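PDB 3GLD: pilin from Streptococcus pyogenes serotype M1, which forms the backbone of the pilus as stacked, covalently joined subunits, serving adhesion to host cells, bacterial aggregation and biofilm formation. Local coordinates for residues L27-F39 against N188-E200. The protein carries 2 engineered substitutions. Residues are numbered along the deposited sequence; the frame is centred on the assembly and turned at random.
Sequences LVNSNALIPNTDF and NQYYKASEKVMIE
L33 reaches from the loop before strand 37-45 toward 188-200, and each of its side-chain carbons has a partner there. CB rests 3.8 Å from CE1 of the Y191 ring; CG faces the backbone O of K196. Of the two methyls, CD1 lies 3.5 Å from K196 O and also meets CG1 of V197, whose side chain crosses L33 at about a right angle, while CD2 lies 3.9 Å from CB of E195, the two side chains running past each other in opposite directions. With CG anti to its own carbonyl carbon (chi1 -74°), L33 turns CG toward K196 O, its methyls lying over E195-V197, where strand 196-202 begins, and N234 of strand 229-236 also touches it. The Y191 ring runs alongside P35, pointing the same way, with its OH 3.4 Å from P35 CB. P35 CB also packs on CB of Y190. The contact is an interdomain junction: this elongated all-beta pilin sets two domains end to end, and 27-39 of the N-terminal one meets 188-200 of the C-terminal one. Here a direct hydrogen bond runs from N36 N to Y190 O, 3.0 Å and fairly straight at 160°, the donor tilted 21° from the carbonyl plane. That same oxygen takes a CA-H contact from P35 and a bond from the side chain of N72, so several donors converge on it. Water fills in beside these contacts: one molecule donates to both L33 O and Y191 OH, another links I34 N to E195 OE1, and a third joins N36 O to Q189 NE2. Beyond L33, M198 crosses N31 at about a right angle, SD 3.7 Å from N31 CB, and a bend at chi3 leaves CE near N31 ND2.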
ATOM      1  N   LEU A  27      -2.414  -6.536  -0.290  1.00 35.39           N
ATOM      2  CA  LEU A  27      -1.416  -6.327  -1.343  1.00 34.86           C
ATOM      3  C   LEU A  27      -1.800  -7.014  -2.656  1.00 34.58           C
ATOM      4  O   LEU A  27      -2.001  -8.235  -2.697  1.00 34.58           O
ATOM      5  CB  LEU A  27      -0.035  -6.813  -0.875  1.00 34.98           C
ATOM      6  CG  LEU A  27       0.401  -6.519   0.574  1.00 35.09           C
ATOM      7  CD1 LEU A  27       1.683  -7.270   0.913  1.00 36.09           C
ATOM      8  CD2 LEU A  27       0.591  -5.018   0.800  1.00 32.64           C
ATOM      9  N   VAL A  28      -1.899  -6.235  -3.731  1.00 33.79           N
ATOM     10  CA  VAL A  28      -2.114  -6.816  -5.070  1.00 33.62           C
ATOM     11  C   VAL A  28      -0.975  -7.779  -5.444  1.00 32.91           C
ATOM     12  O   VAL A  28      -1.213  -8.885  -5.961  1.00 33.20           O
ATOM     13  CB  VAL A  28      -2.297  -5.723  -6.141  1.00 33.54           C
ATOM     14  CG1 VAL A  28      -2.457  -6.344  -7.548  1.00 34.56           C
ATOM     15  CG2 VAL A  28      -3.524  -4.879  -5.804  1.00 33.89           C
ATOM     16  N   ASN A  29       0.253  -7.359  -5.147  1.00 31.38           N
ATOM     17  CA  ASN A  29       1.431  -8.200  -5.311  1.00 30.93           C
ATOM     18  C   ASN A  29       1.989  -8.550  -3.926  1.00 30.94           C
ATOM     19  O   ASN A  29       2.433  -7.661  -3.217  1.00 31.16           O
ATOM     20  CB  ASN A  29       2.485  -7.418  -6.105  1.00 30.14           C
ATOM     21  CG  ASN A  29       3.784  -8.196  -6.318  1.00 29.34           C
ATOM     22  OD1 ASN A  29       4.104  -9.135  -5.586  1.00 24.66           O
ATOM     23  ND2 ASN A  29       4.544  -7.796  -7.351  1.00 28.22           N
ATOM     24  N   SER A  30       2.006  -9.831  -3.565  1.00 31.65           N
ATOM     25  CA  SER A  30       2.422 -10.251  -2.215  1.00 32.84           C
ATOM     26  C   SER A  30       3.844  -9.822  -1.846  1.00 32.89           C
ATOM     27  O   SER A  30       4.187  -9.696  -0.660  1.00 32.98           O
ATOM     28  CB  SER A  30       2.266 -11.764  -2.048  1.00 33.50           C
ATOM     29  OG  SER A  30       2.959 -12.437  -3.084  1.00 36.03           O
ATOM     30  N   ASN A  31       4.666  -9.569  -2.855  1.00 31.92           N
ATOM     31  CA  ASN A  31       6.041  -9.132  -2.637  1.00 31.50           C
ATOM     32  C   ASN A  31       6.174  -7.612  -2.581  1.00 30.39           C
ATOM     33  O   ASN A  31       7.277  -7.085  -2.605  1.00 29.73           O
ATOM     34  CB  ASN A  31       6.944  -9.679  -3.745  1.00 32.52           C
ATOM     35  CG  ASN A  31       7.089 -11.189  -3.694  1.00 35.32           C
ATOM     36  OD1 ASN A  31       7.394 -11.760  -2.646  1.00 37.90           O
ATOM     37  ND2 ASN A  31       6.884 -11.843  -4.838  1.00 37.42           N
ATOM     38  N   ALA A  32       5.050  -6.899  -2.505  1.00 29.31           N
ATOM     39  CA  ALA A  32       5.095  -5.428  -2.533  1.00 28.83           C
ATOM     40  C   ALA A  32       5.934  -4.859  -1.410  1.00 28.76           C
ATOM     41  O   ALA A  32       5.921  -5.387  -0.295  1.00 29.47           O
ATOM     42  CB  ALA A  32       3.684  -4.841  -2.474  1.00 28.54           C
ATOM     43  N   LEU A  33       6.663  -3.784  -1.711  1.00 28.21           N
ATOM     44  CA  LEU A  33       7.238  -2.906  -0.698  1.00 28.07           C
ATOM     45  C   LEU A  33       6.132  -2.122   0.026  1.00 28.30           C
ATOM     46  O   LEU A  33       5.114  -1.769  -0.594  1.00 27.52           O
ATOM     47  CB  LEU A  33       8.248  -1.937  -1.327  1.00 27.82           C
ATOM     48  CG  LEU A  33       9.629  -2.487  -1.753  1.00 28.21           C
ATOM     49  CD1 LEU A  33       9.525  -3.387  -2.982  1.00 29.79           C
ATOM     50  CD2 LEU A  33      10.567  -1.327  -2.027  1.00 28.50           C
ATOM     51  N   ILE A  34       6.321  -1.890   1.330  1.00 27.89           N
ATOM     52  CA  ILE A  34       5.298  -1.235   2.166  1.00 28.75           C
ATOM     53  C   ILE A  34       5.731   0.217   2.350  1.00 28.27           C
ATOM     54  O   ILE A  34       6.814   0.479   2.859  1.00 29.26           O
ATOM     55  CB  ILE A  34       5.126  -1.950   3.569  1.00 28.60           C
ATOM     56  CG1 ILE A  34       4.783  -3.444   3.405  1.00 28.71           C
ATOM     57  CG2 ILE A  34       4.112  -1.232   4.464  1.00 30.08           C
ATOM     58  CD1 ILE A  34       3.517  -3.744   2.568  1.00 28.85           C
ATOM     59  N   PRO A  35       4.885   1.169   1.931  1.00 27.66           N
ATOM     60  CA  PRO A  35       5.247   2.592   2.021  1.00 28.24           C
ATOM     61  C   PRO A  35       5.313   3.120   3.471  1.00 28.36           C
ATOM     62  O   PRO A  35       4.579   2.635   4.327  1.00 28.82           O
ATOM     63  CB  PRO A  35       4.120   3.289   1.238  1.00 27.50           C
ATOM     64  CG  PRO A  35       2.960   2.334   1.330  1.00 27.05           C
ATOM     65  CD  PRO A  35       3.549   0.965   1.350  1.00 27.08           C
ATOM     66  N   ASN A  36       6.194   4.084   3.716  1.00 28.84           N
ATOM     67  CA  ASN A  36       6.221   4.838   4.967  1.00 29.36           C
ATOM     68  C   ASN A  36       5.072   5.833   4.932  1.00 29.32           C
ATOM     69  O   ASN A  36       5.157   6.843   4.246  1.00 29.04           O
ATOM     70  CB  ASN A  36       7.512   5.651   5.136  1.00 29.28           C
ATOM     71  CG  ASN A  36       8.768   4.839   4.984  1.00 28.87           C
ATOM     72  OD1 ASN A  36       9.709   5.291   4.328  1.00 29.13           O
ATOM     73  ND2 ASN A  36       8.818   3.664   5.597  1.00 24.31           N
ATOM     74  N   THR A  37       4.002   5.547   5.667  1.00 29.60           N
ATOM     75  CA  THR A  37       2.838   6.432   5.692  1.00 30.06           C
ATOM     76  C   THR A  37       1.990   6.164   6.947  1.00 30.33           C
ATOM     77  O   THR A  37       2.067   5.091   7.537  1.00 29.59           O
ATOM     78  CB  THR A  37       1.937   6.210   4.446  1.00 30.22           C
ATOM     79  OG1 THR A  37       0.849   7.148   4.446  1.00 30.16           O
ATOM     80  CG2 THR A  37       1.356   4.793   4.432  1.00 29.72           C
ATOM     81  N   ASP A  38       1.175   7.147   7.321  1.00 30.96           N
ATOM     82  CA  ASP A  38       0.081   6.943   8.288  1.00 31.16           C
ATOM     83  C   ASP A  38      -1.215   6.638   7.570  1.00 30.87           C
ATOM     84  O   ASP A  38      -1.363   6.965   6.391  1.00 31.06           O
ATOM     85  CB  ASP A  38      -0.131   8.213   9.106  1.00 31.42           C
ATOM     86  CG  ASP A  38       1.035   8.523  10.022  1.00 33.17           C
ATOM     87  OD1 ASP A  38       1.866   7.616  10.252  1.00 35.80           O
ATOM     88  OD2 ASP A  38       1.120   9.686  10.504  1.00 34.62           O
ATOM     89  N   PHE A  39      -2.156   6.011   8.281  1.00 30.54           N
ATOM     90  CA  PHE A  39      -3.566   6.040   7.920  1.00 30.48           C
ATOM     91  C   PHE A  39      -4.344   6.539   9.140  1.00 30.82           C
ATOM     92  O   PHE A  39      -4.062   6.117  10.269  1.00 29.78           O
ATOM     93  CB  PHE A  39      -4.071   4.660   7.484  1.00 30.73           C
ATOM     94  CG  PHE A  39      -3.444   4.164   6.218  1.00 33.20           C
ATOM     95  CD1 PHE A  39      -3.811   4.700   4.990  1.00 33.54           C
ATOM     96  CD2 PHE A  39      -2.439   3.197   6.258  1.00 35.01           C
ATOM     97  CE1 PHE A  39      -3.198   4.265   3.820  1.00 33.40           C
ATOM     98  CE2 PHE A  39      -1.826   2.748   5.094  1.00 33.94           C
ATOM     99  CZ  PHE A  39      -2.213   3.273   3.875  1.00 34.70           C
ATOM    100  N   ASN A 188      12.119   8.171  -2.425  1.00 29.12           N
ATOM    101  CA  ASN A 188      11.207   9.238  -2.018  1.00 29.36           C
ATOM    102  C   ASN A 188      10.790   8.996  -0.563  1.00 29.36           C
ATOM    103  O   ASN A 188      11.289   8.064   0.067  1.00 29.61           O
ATOM    104  CB  ASN A 188       9.994   9.351  -2.970  1.00 28.58           C
ATOM    105  CG  ASN A 188       9.231   8.057  -3.118  1.00 28.32           C
ATOM    106  OD1 ASN A 188       9.046   7.308  -2.159  1.00 26.42           O
ATOM    107  ND2 ASN A 188       8.771   7.782  -4.344  1.00 26.94           N
ATOM    108  N   GLN A 189       9.868   9.804  -0.040  1.00 29.65           N
ATOM    109  CA  GLN A 189       9.424   9.655   1.352  1.00 29.27           C
ATOM    110  C   GLN A 189       8.790   8.283   1.635  1.00 28.58           C
ATOM    111  O   GLN A 189       8.884   7.782   2.745  1.00 28.83           O
ATOM    112  CB  GLN A 189       8.458  10.768   1.720  1.00 29.59           C
ATOM    113  CG  GLN A 189       7.128  10.685   0.973  1.00 31.56           C
ATOM    114  CD  GLN A 189       6.201  11.815   1.334  1.00 34.77           C
ATOM    115  OE1 GLN A 189       6.208  12.864   0.683  1.00 36.75           O
ATOM    116  NE2 GLN A 189       5.406  11.622   2.385  1.00 33.66           N
ATOM    117  N   TYR A 190       8.157   7.681   0.627  1.00 27.42           N
ATOM    118  CA  TYR A 190       7.462   6.406   0.778  1.00 27.06           C
ATOM    119  C   TYR A 190       8.368   5.172   0.732  1.00 26.92           C
ATOM    120  O   TYR A 190       8.049   4.127   1.323  1.00 26.59           O
ATOM    121  CB  TYR A 190       6.354   6.272  -0.290  1.00 27.07           C
ATOM    122  CG  TYR A 190       5.388   7.443  -0.318  1.00 28.25           C
ATOM    123  CD1 TYR A 190       4.503   7.678   0.739  1.00 26.76           C
ATOM    124  CD2 TYR A 190       5.365   8.319  -1.397  1.00 29.34           C
ATOM    125  CE1 TYR A 190       3.624   8.758   0.710  1.00 27.73           C
ATOM    126  CE2 TYR A 190       4.489   9.401  -1.442  1.00 28.27           C
ATOM    127  CZ  TYR A 190       3.621   9.612  -0.385  1.00 29.11           C
ATOM    128  OH  TYR A 190       2.759  10.684  -0.454  1.00 27.50           O
ATOM    129  N   TYR A 191       9.501   5.300   0.044  1.00 26.54           N
ATOM    130  CA  TYR A 191      10.410   4.186  -0.187  1.00 26.75           C
ATOM    131  C   TYR A 191      11.850   4.692  -0.133  1.00 27.29           C
ATOM    132  O   TYR A 191      12.285   5.444  -1.008  1.00 26.75           O
ATOM    133  CB  TYR A 191      10.094   3.546  -1.561  1.00 26.55           C
ATOM    134  CG  TYR A 191       8.655   3.100  -1.660  1.00 25.62           C
ATOM    135  CD1 TYR A 191       8.214   1.959  -0.985  1.00 24.97           C
ATOM    136  CD2 TYR A 191       7.729   3.832  -2.402  1.00 23.45           C
ATOM    137  CE1 TYR A 191       6.869   1.563  -1.043  1.00 24.85           C
ATOM    138  CE2 TYR A 191       6.405   3.451  -2.460  1.00 25.86           C
ATOM    139  CZ  TYR A 191       5.984   2.315  -1.782  1.00 24.78           C
ATOM    140  OH  TYR A 191       4.678   1.920  -1.858  1.00 25.17           O
ATOM    141  N   LYS A 192      12.581   4.288   0.903  1.00 27.96           N
ATOM    142  CA  LYS A 192      13.875   4.895   1.209  1.00 29.17           C
ATOM    143  C   LYS A 192      15.005   4.244   0.454  1.00 28.78           C
ATOM    144  O   LYS A 192      14.860   3.136  -0.067  1.00 28.91           O
ATOM    145  CB  LYS A 192      14.167   4.831   2.717  1.00 29.40           C
ATOM    146  CG  LYS A 192      13.180   5.618   3.581  1.00 33.50           C
ATOM    147  CD  LYS A 192      13.390   7.131   3.469  1.00 38.54           C
ATOM    148  CE  LYS A 192      12.617   7.869   4.576  1.00 41.58           C
ATOM    149  NZ  LYS A 192      12.968   9.328   4.643  1.00 42.70           N
ATOM    150  N   ALA A 193      16.137   4.927   0.423  1.00 29.50           N
ATOM    151  CA  ALA A 193      17.340   4.400  -0.197  1.00 29.86           C
ATOM    152  C   ALA A 193      17.644   3.027   0.387  1.00 30.64           C
ATOM    153  O   ALA A 193      17.377   2.770   1.568  1.00 30.62           O
ATOM    154  CB  ALA A 193      18.494   5.340   0.016  1.00 29.79           C
ATOM    155  N   SER A 194      18.156   2.137  -0.464  1.00 31.13           N
ATOM    156  CA  SER A 194      18.609   0.801  -0.070  1.00 31.68           C
ATOM    157  C   SER A 194      17.524  -0.253   0.068  1.00 31.75           C
ATOM    158  O   SER A 194      17.854  -1.437   0.156  1.00 31.90           O
ATOM    159  CB  SER A 194      19.486   0.844   1.194  1.00 32.18           C
ATOM    160  OG  SER A 194      20.815   1.165   0.832  1.00 34.67           O
ATOM    161  N   GLU A 195      16.243   0.154   0.087  1.00 31.21           N
ATOM    162  CA  GLU A 195      15.142  -0.799  -0.091  1.00 30.64           C
ATOM    163  C   GLU A 195      15.382  -1.602  -1.372  1.00 29.18           C
ATOM    164  O   GLU A 195      15.857  -1.058  -2.335  1.00 29.11           O
ATOM    165  CB  GLU A 195      13.797  -0.076  -0.192  1.00 31.36           C
ATOM    166  CG  GLU A 195      13.234   0.350   1.154  1.00 33.92           C
ATOM    167  CD  GLU A 195      12.903  -0.844   2.039  1.00 37.74           C
ATOM    168  OE1 GLU A 195      12.001  -1.635   1.660  1.00 39.34           O
ATOM    169  OE2 GLU A 195      13.548  -0.988   3.112  1.00 37.27           O
ATOM    170  N   LYS A 196      15.056  -2.887  -1.364  1.00 28.82           N
ATOM    171  CA  LYS A 196      15.271  -3.779  -2.518  1.00 28.54           C
ATOM    172  C   LYS A 196      14.012  -3.994  -3.338  1.00 28.08           C
ATOM    173  O   LYS A 196      12.914  -4.120  -2.782  1.00 27.62           O
ATOM    174  CB  LYS A 196      15.781  -5.163  -2.069  1.00 28.10           C
ATOM    175  CG  LYS A 196      17.086  -5.168  -1.220  1.00 30.89           C
ATOM    176  CD  LYS A 196      18.321  -4.892  -2.021  1.00 33.33           C
ATOM    177  CE  LYS A 196      19.599  -5.074  -1.159  1.00 35.30           C
ATOM    178  NZ  LYS A 196      19.992  -3.816  -0.439  1.00 36.38           N
ATOM    179  N   VAL A 197      14.184  -4.061  -4.661  1.00 27.56           N
ATOM    180  CA  VAL A 197      13.137  -4.521  -5.562  1.00 26.72           C
ATOM    181  C   VAL A 197      13.618  -5.734  -6.352  1.00 26.40           C
ATOM    182  O   VAL A 197      14.833  -5.883  -6.626  1.00 26.82           O
ATOM    183  CB  VAL A 197      12.639  -3.425  -6.555  1.00 27.39           C
ATOM    184  CG1 VAL A 197      12.149  -2.193  -5.795  1.00 28.80           C
ATOM    185  CG2 VAL A 197      13.705  -3.062  -7.565  1.00 26.67           C
ATOM    186  N   MET A 198      12.670  -6.590  -6.713  1.00 24.95           N
ATOM    187  CA  MET A 198      12.971  -7.842  -7.358  1.00 25.70           C
ATOM    188  C   MET A 198      13.030  -7.652  -8.871  1.00 25.78           C
ATOM    189  O   MET A 198      12.154  -7.011  -9.461  1.00 24.84           O
ATOM    190  CB  MET A 198      11.916  -8.878  -7.034  1.00 25.47           C
ATOM    191  CG  MET A 198      11.784  -9.155  -5.545  1.00 28.31           C
ATOM    192  SD  MET A 198      10.286 -10.077  -5.168  1.00 32.42           S
ATOM    193  CE  MET A 198      10.696 -11.740  -5.684  1.00 30.73           C
ATOM    194  N   ILE A 199      14.053  -8.244  -9.477  1.00 25.35           N
ATOM    195  CA  ILE A 199      14.257  -8.186 -10.921  1.00 25.94           C
ATOM    196  C   ILE A 199      14.397  -9.599 -11.488  1.00 26.52           C
ATOM    197  O   ILE A 199      15.152 -10.416 -10.936  1.00 26.43           O
ATOM    198  CB  ILE A 199      15.480  -7.313 -11.253  1.00 25.60           C
ATOM    199  CG1 ILE A 199      15.158  -5.860 -10.888  1.00 25.05           C
ATOM    200  CG2 ILE A 199      15.863  -7.426 -12.771  1.00 26.38           C
ATOM    201  CD1 ILE A 199      16.254  -4.881 -11.138  1.00 24.91           C
ATOM    202  N   GLU A 200      13.666  -9.881 -12.567  1.00 26.06           N
ATOM    203  CA  GLU A 200      13.747 -11.156 -13.279  1.00 27.80           C
ATOM    204  C   GLU A 200      14.294 -10.904 -14.673  1.00 27.31           C
ATOM    205  O   GLU A 200      13.763 -10.061 -15.370  1.00 27.37           O
ATOM    206  CB  GLU A 200      12.367 -11.817 -13.439  1.00 28.03           C
ATOM    207  CG  GLU A 200      11.768 -12.404 -12.175  1.00 34.10           C
ATOM    208  CD  GLU A 200      10.422 -13.114 -12.428  1.00 40.07           C
ATOM    209  OE1 GLU A 200       9.939 -13.124 -13.590  1.00 41.37           O
ATOM    210  OE2 GLU A 200       9.847 -13.651 -11.455  1.00 42.36           O
TER
HETATM  211  O   HOH W   1       4.798  -1.078  -3.220  1.00 26.54           O
HETATM  212  O   HOH W   2       9.034  -2.398   2.268  1.00 37.53           O
HETATM  213  O   HOH W   3       4.987   9.347   4.037  1.00 36.51           O